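Halohydrin dehalogenase (Rhizobium radiobacter, PDB 4IY1) probably catalyses dehalogenation of vicinal halohydrins to epoxides, and the opening of epoxides by nucleophiles such as cyanide, as an engineered enzyme of the short-chain dehydrogenase/reductase superfamily. Local coordinates at residues 80-92 and 138-150. The protein carries 37 engineered substitutions. Numbering follows the deposited sequence.
Sequences DIAPVEWRPIDKY and PWKELSTYASARA. Engineered in segment 80-92: Ala82 (natural residue Phe), Pro83 (natural residue Ala), Val84 (natural residue Pro), Trp86 (natural residue Phe), Arg87 (natural residue Gln). Engineered in segment 138-150: Ala146 (natural residue Thr).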
loop_
_atom_site.group_PDB
_atom_site.type_symbol
_atom_site.label_atom_id
_atom_site.label_comp_id
_atom_site.label_asym_id
_atom_site.label_seq_id
_atom_site.Cartn_x
_atom_site.Cartn_y
_atom_site.Cartn_z
ATOM N N ASP B 80 -11.105 6.387 18.671
ATOM C CA ASP B 80 -11.116 7.811 18.458
ATOM C C ASP B 80 -12.199 8.301 17.502
ATOM O O ASP B 80 -12.485 7.677 16.470
ATOM C CB ASP B 80 -9.733 8.287 18.024
ATOM C CG ASP B 80 -8.707 8.159 19.144
ATOM O OD1 ASP B 80 -8.911 8.773 20.228
ATOM O OD2 ASP B 80 -7.807 7.311 19.001
ATOM N N ILE B 81 -12.821 9.419 17.862
ATOM C CA ILE B 81 -13.963 9.916 17.117
ATOM C C ILE B 81 -13.828 11.403 16.922
ATOM O O ILE B 81 -13.139 12.074 17.685
ATOM C CB ILE B 81 -15.296 9.587 17.823
ATOM C CG1 ILE B 81 -15.293 10.210 19.231
ATOM C CG2 ILE B 81 -15.435 8.064 17.949
ATOM C CD1 ILE B 81 -16.601 10.094 19.980
ATOM N N ALA B 82 -14.348 11.889 15.805
ATOM C CA ALA B 82 -14.500 13.312 15.613
ATOM C C ALA B 82 -15.532 13.517 14.555
ATOM O O ALA B 82 -15.707 12.657 13.680
ATOM C CB ALA B 82 -13.183 13.945 15.193
ATOM N N PRO B 83 -16.239 14.648 14.621
ATOM C CA PRO B 83 -17.230 14.892 13.583
ATOM C C PRO B 83 -16.544 15.055 12.236
ATOM O O PRO B 83 -15.648 15.890 12.109
ATOM C CB PRO B 83 -17.881 16.214 14.028
ATOM C CG PRO B 83 -17.729 16.212 15.511
ATOM C CD PRO B 83 -16.383 15.582 15.756
ATOM N N VAL B 84 -16.908 14.212 11.271
ATOM C CA VAL B 84 -16.734 14.534 9.856
ATOM C C VAL B 84 -17.926 15.325 9.320
ATOM O O VAL B 84 -19.076 14.876 9.404
ATOM C CB VAL B 84 -16.574 13.269 8.988
ATOM C CG1 VAL B 84 -17.621 12.215 9.343
ATOM C CG2 VAL B 84 -16.675 13.635 7.519
ATOM N N GLU B 85 -17.646 16.510 8.785
ATOM C CA GLU B 85 -18.599 17.235 7.952
ATOM C C GLU B 85 -17.911 17.668 6.663
ATOM O O GLU B 85 -16.949 18.440 6.696
ATOM C CB GLU B 85 -19.135 18.466 8.692
ATOM C CG GLU B 85 -20.293 18.180 9.634
ATOM C CD GLU B 85 -20.055 18.717 11.033
ATOM O OE1 GLU B 85 -20.947 18.544 11.888
ATOM O OE2 GLU B 85 -18.971 19.292 11.287
ATOM N N TRP B 86 -18.406 17.165 5.535
ATOM C CA TRP B 86 -17.755 17.365 4.238
ATOM C C TRP B 86 -17.671 18.821 3.861
ATOM O O TRP B 86 -18.606 19.583 4.101
ATOM C CB TRP B 86 -18.500 16.594 3.157
ATOM C CG TRP B 86 -18.948 15.215 3.593
ATOM C CD1 TRP B 86 -19.882 14.894 4.582
ATOM C CD2 TRP B 86 -18.518 13.924 3.042
ATOM N NE1 TRP B 86 -20.044 13.528 4.679
ATOM C CE2 TRP B 86 -19.252 12.890 3.791
ATOM C CE3 TRP B 86 -17.627 13.532 2.046
ATOM C CZ2 TRP B 86 -19.078 11.543 3.544
ATOM C CZ3 TRP B 86 -17.473 12.166 1.799
ATOM C CH2 TRP B 86 -18.199 11.198 2.517
ATOM N N ARG B 87 -16.553 19.222 3.262
ATOM C CA ARG B 87 -16.306 20.631 2.942
ATOM C C ARG B 87 -15.082 20.746 2.045
ATOM O O ARG B 87 -14.192 19.896 2.097
ATOM C CB ARG B 87 -16.079 21.456 4.213
ATOM C CG ARG B 87 -16.847 20.962 5.432
ATOM C CD ARG B 87 -16.626 21.847 6.651
ATOM N NE ARG B 87 -17.454 23.047 6.612
ATOM C CZ ARG B 87 -17.029 24.241 6.209
ATOM N NH1 ARG B 87 -15.763 24.416 5.836
ATOM N NH2 ARG B 87 -17.874 25.265 6.178
ATOM N N PRO B 88 -15.041 21.789 1.203
ATOM C CA PRO B 88 -13.908 22.005 0.319
ATOM C C PRO B 88 -12.781 22.672 1.091
ATOM O O PRO B 88 -13.034 23.350 2.094
ATOM C CB PRO B 88 -14.466 22.964 -0.752
ATOM C CG PRO B 88 -15.886 23.270 -0.352
ATOM C CD PRO B 88 -16.035 22.862 1.080
ATOM N N ILE B 89 -11.547 22.446 0.645
ATOM C CA ILE B 89 -10.353 22.868 1.379
ATOM C C ILE B 89 -10.390 24.369 1.700
ATOM O O ILE B 89 -10.170 24.773 2.846
ATOM C CB ILE B 89 -9.062 22.534 0.596
ATOM C CG1 ILE B 89 -7.839 23.190 1.250
ATOM C CG2 ILE B 89 -9.186 22.974 -0.853
ATOM C CD1 ILE B 89 -7.137 22.314 2.259
ATOM N N ASP B 90 -10.705 25.186 0.696
ATOM C CA ASP B 90 -10.723 26.637 0.872
ATOM C C ASP B 90 -11.740 27.154 1.912
ATOM O O ASP B 90 -11.585 28.260 2.421
ATOM C CB ASP B 90 -10.900 27.350 -0.467
ATOM C CG ASP B 90 -12.130 26.877 -1.229
ATOM O OD1 ASP B 90 -12.425 25.661 -1.227
ATOM O OD2 ASP B 90 -12.789 27.726 -1.859
ATOM N N LYS B 91 -12.716 26.323 2.277
ATOM C CA LYS B 91 -13.743 26.689 3.271
ATOM C C LYS B 91 -13.307 26.478 4.721
ATOM O O LYS B 91 -13.642 27.281 5.596
ATOM C CB LYS B 91 -15.038 25.899 3.037
ATOM C CG LYS B 91 -15.880 26.372 1.860
ATOM C CD LYS B 91 -15.697 27.858 1.583
ATOM C CE LYS B 91 -16.830 28.360 0.698
ATOM N NZ LYS B 91 -16.546 29.734 0.193
ATOM N N TYR B 92 -12.665 25.341 4.990
ATOM C CA TYR B 92 -12.152 25.032 6.328
ATOM C C TYR B 92 -11.331 26.189 6.827
ATOM O O TYR B 92 -10.590 26.798 6.062
ATOM C CB TYR B 92 -11.248 23.807 6.286
ATOM C CG TYR B 92 -11.983 22.514 6.352
ATOM C CD1 TYR B 92 -12.086 21.703 5.229
ATOM C CD2 TYR B 92 -12.541 22.071 7.547
ATOM C CE1 TYR B 92 -12.760 20.499 5.283
ATOM C CE2 TYR B 92 -13.232 20.879 7.612
ATOM C CZ TYR B 92 -13.340 20.098 6.474
ATOM O OH TYR B 92 -14.047 18.919 6.510
ATOM N N PRO B 138 -11.346 6.528 -0.991
ATOM C CA PRO B 138 -11.840 6.993 -2.284
ATOM C C PRO B 138 -12.767 8.217 -2.202
ATOM O O PRO B 138 -13.311 8.628 -3.237
ATOM C CB PRO B 138 -12.634 5.792 -2.782
ATOM C CG PRO B 138 -13.239 5.239 -1.517
ATOM C CD PRO B 138 -12.182 5.431 -0.449
ATOM N N TRP B 139 -12.968 8.780 -1.003
ATOM C CA TRP B 139 -13.826 9.982 -0.858
ATOM C C TRP B 139 -13.204 11.276 -1.309
ATOM O O TRP B 139 -11.981 11.425 -1.291
ATOM C CB TRP B 139 -14.302 10.138 0.574
ATOM C CG TRP B 139 -15.284 9.076 0.980
ATOM C CD1 TRP B 139 -16.619 8.952 0.592
ATOM C CD2 TRP B 139 -15.010 7.904 1.779
ATOM N NE1 TRP B 139 -17.191 7.858 1.174
ATOM C CE2 TRP B 139 -16.271 7.168 1.875
ATOM C CE3 TRP B 139 -13.892 7.425 2.449
ATOM C CZ2 TRP B 139 -16.380 6.002 2.591
ATOM C CZ3 TRP B 139 -14.011 6.243 3.170
ATOM C CH2 TRP B 139 -15.229 5.548 3.241
ATOM N N LYS B 140 -14.042 12.255 -1.661
ATOM C CA LYS B 140 -13.571 13.620 -1.839
ATOM C C LYS B 140 -14.211 14.591 -0.849
ATOM O O LYS B 140 -15.105 14.218 -0.091
ATOM C CB LYS B 140 -13.757 14.081 -3.277
ATOM C CG LYS B 140 -15.046 13.613 -3.938
ATOM C CD LYS B 140 -15.124 14.107 -5.375
ATOM C CE LYS B 140 -16.571 14.311 -5.827
ATOM N NZ LYS B 140 -16.664 15.464 -6.792
ATOM N N GLU B 141 -13.617 15.770 -0.714
ATOM C CA GLU B 141 -14.003 16.740 0.343
ATOM C C GLU B 141 -14.010 16.234 1.786
ATOM O O GLU B 141 -14.666 16.840 2.649
ATOM C CB GLU B 141 -15.356 17.369 0.042
ATOM C CG GLU B 141 -15.234 18.675 -0.704
ATOM C CD GLU B 141 -16.571 19.165 -1.194
ATOM O OE1 GLU B 141 -16.653 19.549 -2.384
ATOM O OE2 GLU B 141 -17.536 19.120 -0.391
ATOM N N LEU B 142 -13.298 15.128 2.023
ATOM C CA LEU B 142 -13.176 14.496 3.335
ATOM C C LEU B 142 -11.734 14.646 3.870
ATOM O O LEU B 142 -11.269 13.843 4.670
ATOM C CB LEU B 142 -13.516 13.007 3.195
ATOM C CG LEU B 142 -13.900 12.233 4.453
ATOM C CD1 LEU B 142 -15.052 12.936 5.143
ATOM C CD2 LEU B 142 -14.251 10.783 4.144
ATOM N N SER B 143 -11.056 15.706 3.468
ATOM C CA SER B 143 -9.598 15.720 3.451
ATOM C C SER B 143 -8.921 15.809 4.825
ATOM O O SER B 143 -7.972 15.077 5.110
ATOM C CB SER B 143 -9.084 16.828 2.526
ATOM O OG SER B 143 -8.823 18.016 3.255
ATOM N N THR B 144 -9.417 16.679 5.684
ATOM C CA THR B 144 -8.889 16.760 7.038
ATOM C C THR B 144 -9.048 15.426 7.763
ATOM O O THR B 144 -8.124 14.957 8.436
ATOM C CB THR B 144 -9.606 17.854 7.866
ATOM O OG1 THR B 144 -11.012 17.619 7.838
ATOM C CG2 THR B 144 -9.323 19.251 7.304
ATOM N N TYR B 145 -10.226 14.817 7.637
ATOM C CA TYR B 145 -10.505 13.550 8.287
ATOM C C TYR B 145 -9.626 12.404 7.757
ATOM O O TYR B 145 -9.111 11.607 8.527
ATOM C CB TYR B 145 -11.980 13.181 8.100
ATOM C CG TYR B 145 -12.376 11.935 8.866
ATOM C CD1 TYR B 145 -12.449 10.711 8.242
ATOM C CD2 TYR B 145 -12.722 12.007 10.203
ATOM C CE1 TYR B 145 -12.891 9.578 8.923
ATOM C CE2 TYR B 145 -13.134 10.889 10.904
ATOM C CZ TYR B 145 -13.259 9.681 10.246
ATOM O OH TYR B 145 -13.575 8.547 10.975
ATOM N N ALA B 146 -9.492 12.306 6.439
ATOM C CA ALA B 146 -8.792 11.164 5.838
ATOM C C ALA B 146 -7.356 11.232 6.330
ATOM O O ALA B 146 -6.739 10.209 6.634
ATOM C CB ALA B 146 -8.836 11.260 4.309
ATOM N N SER B 147 -6.801 12.442 6.327
ATOM C CA SER B 147 -5.380 12.618 6.596
ATOM C C SER B 147 -5.002 12.420 8.057
ATOM O O SER B 147 -4.031 11.736 8.353
ATOM C CB SER B 147 -4.870 13.947 6.029
ATOM O OG SER B 147 -5.061 14.991 6.932
ATOM N N ALA B 148 -5.837 12.896 8.974
ATOM C CA ALA B 148 -5.638 12.604 10.401
ATOM C C ALA B 148 -5.774 11.144 10.753
ATOM O O ALA B 148 -4.992 10.592 11.571
ATOM C CB ALA B 148 -6.568 13.460 11.270
ATOM N N ARG B 149 -6.692 10.455 10.078
ATOM C CA ARG B 149 -6.812 9.032 10.325
ATOM C C ARG B 149 -5.572 8.289 9.797
ATOM O O ARG B 149 -5.222 7.236 10.310
ATOM C CB ARG B 149 -8.105 8.450 9.687
ATOM C CG ARG B 149 -9.402 8.947 10.320
ATOM C CD ARG B 149 -9.597 8.362 11.734
ATOM N NE ARG B 149 -10.960 8.520 12.224
ATOM C CZ ARG B 149 -11.404 8.055 13.392
ATOM N NH1 ARG B 149 -10.545 7.603 14.289
ATOM N NH2 ARG B 149 -12.711 8.107 13.690
ATOM N N ALA B 150 -5.039 8.739 8.666
ATOM C CA ALA B 150 -3.840 8.097 8.066
ATOM C C ALA B 150 -2.625 8.337 8.993
ATOM O O ALA B 150 -1.810 7.430 9.237
ATOM C CB ALA B 150 -3.561 8.708 6.694
#
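The engineered Arg87 and Glu141 bring the backbones closest, with CA atoms 5.2 Å apart, and the loop 80-92 runs from there antiparallel to 138-150, opening to 9.3 Å between the CA atoms of Asp80 and Arg149. Arg87 N donates a nearly straight bond to Glu141 O (3.1 Å, 169°). The extended Glu141 side chain lies along the Arg87-Pro88 backbone, and its OE2 forms a salt bridge with Arg248 of a third subunit. The engineered Trp86 turns the edge of its six-membered ring toward the face of Trp139, with the planes at 70°. Leu142 CD1 sits over one face of the same Trp86 ring, 4.1 Å from its centroid. Thr144 CG2 makes a CH-pi contact over the centre of one Tyr92 ring face, 4.0 Å from its centroid. The loop follows strand 75-79 of a Rossmann-type parallel sheet, and Leu142 is the N-cap of helix 143-163. Tyr145 and Arg149, one turn apart on this helix, are consistent with the catalytic Tyr-Arg pair of halohydrin dehalogenases, in which arginine replaces the lysine of related dehydrogenases. The Arg149 chain folds about its CB-CG bond (chi2 -71°), bringing its guanidinium to Asp80. NH1 and NH2 both grip Asp80 O, at 2.9 and 2.8 Å, from one face of the carbonyl plane. NH2 also donates to Tyr145 OH, and NE adds a weak bond. A leucine in place of Arg149 would probably leave Asp80 O without these two donors and the Tyr145 hydroxyl less firmly positioned. Asp80 OD2 turns to Ser78 OG instead.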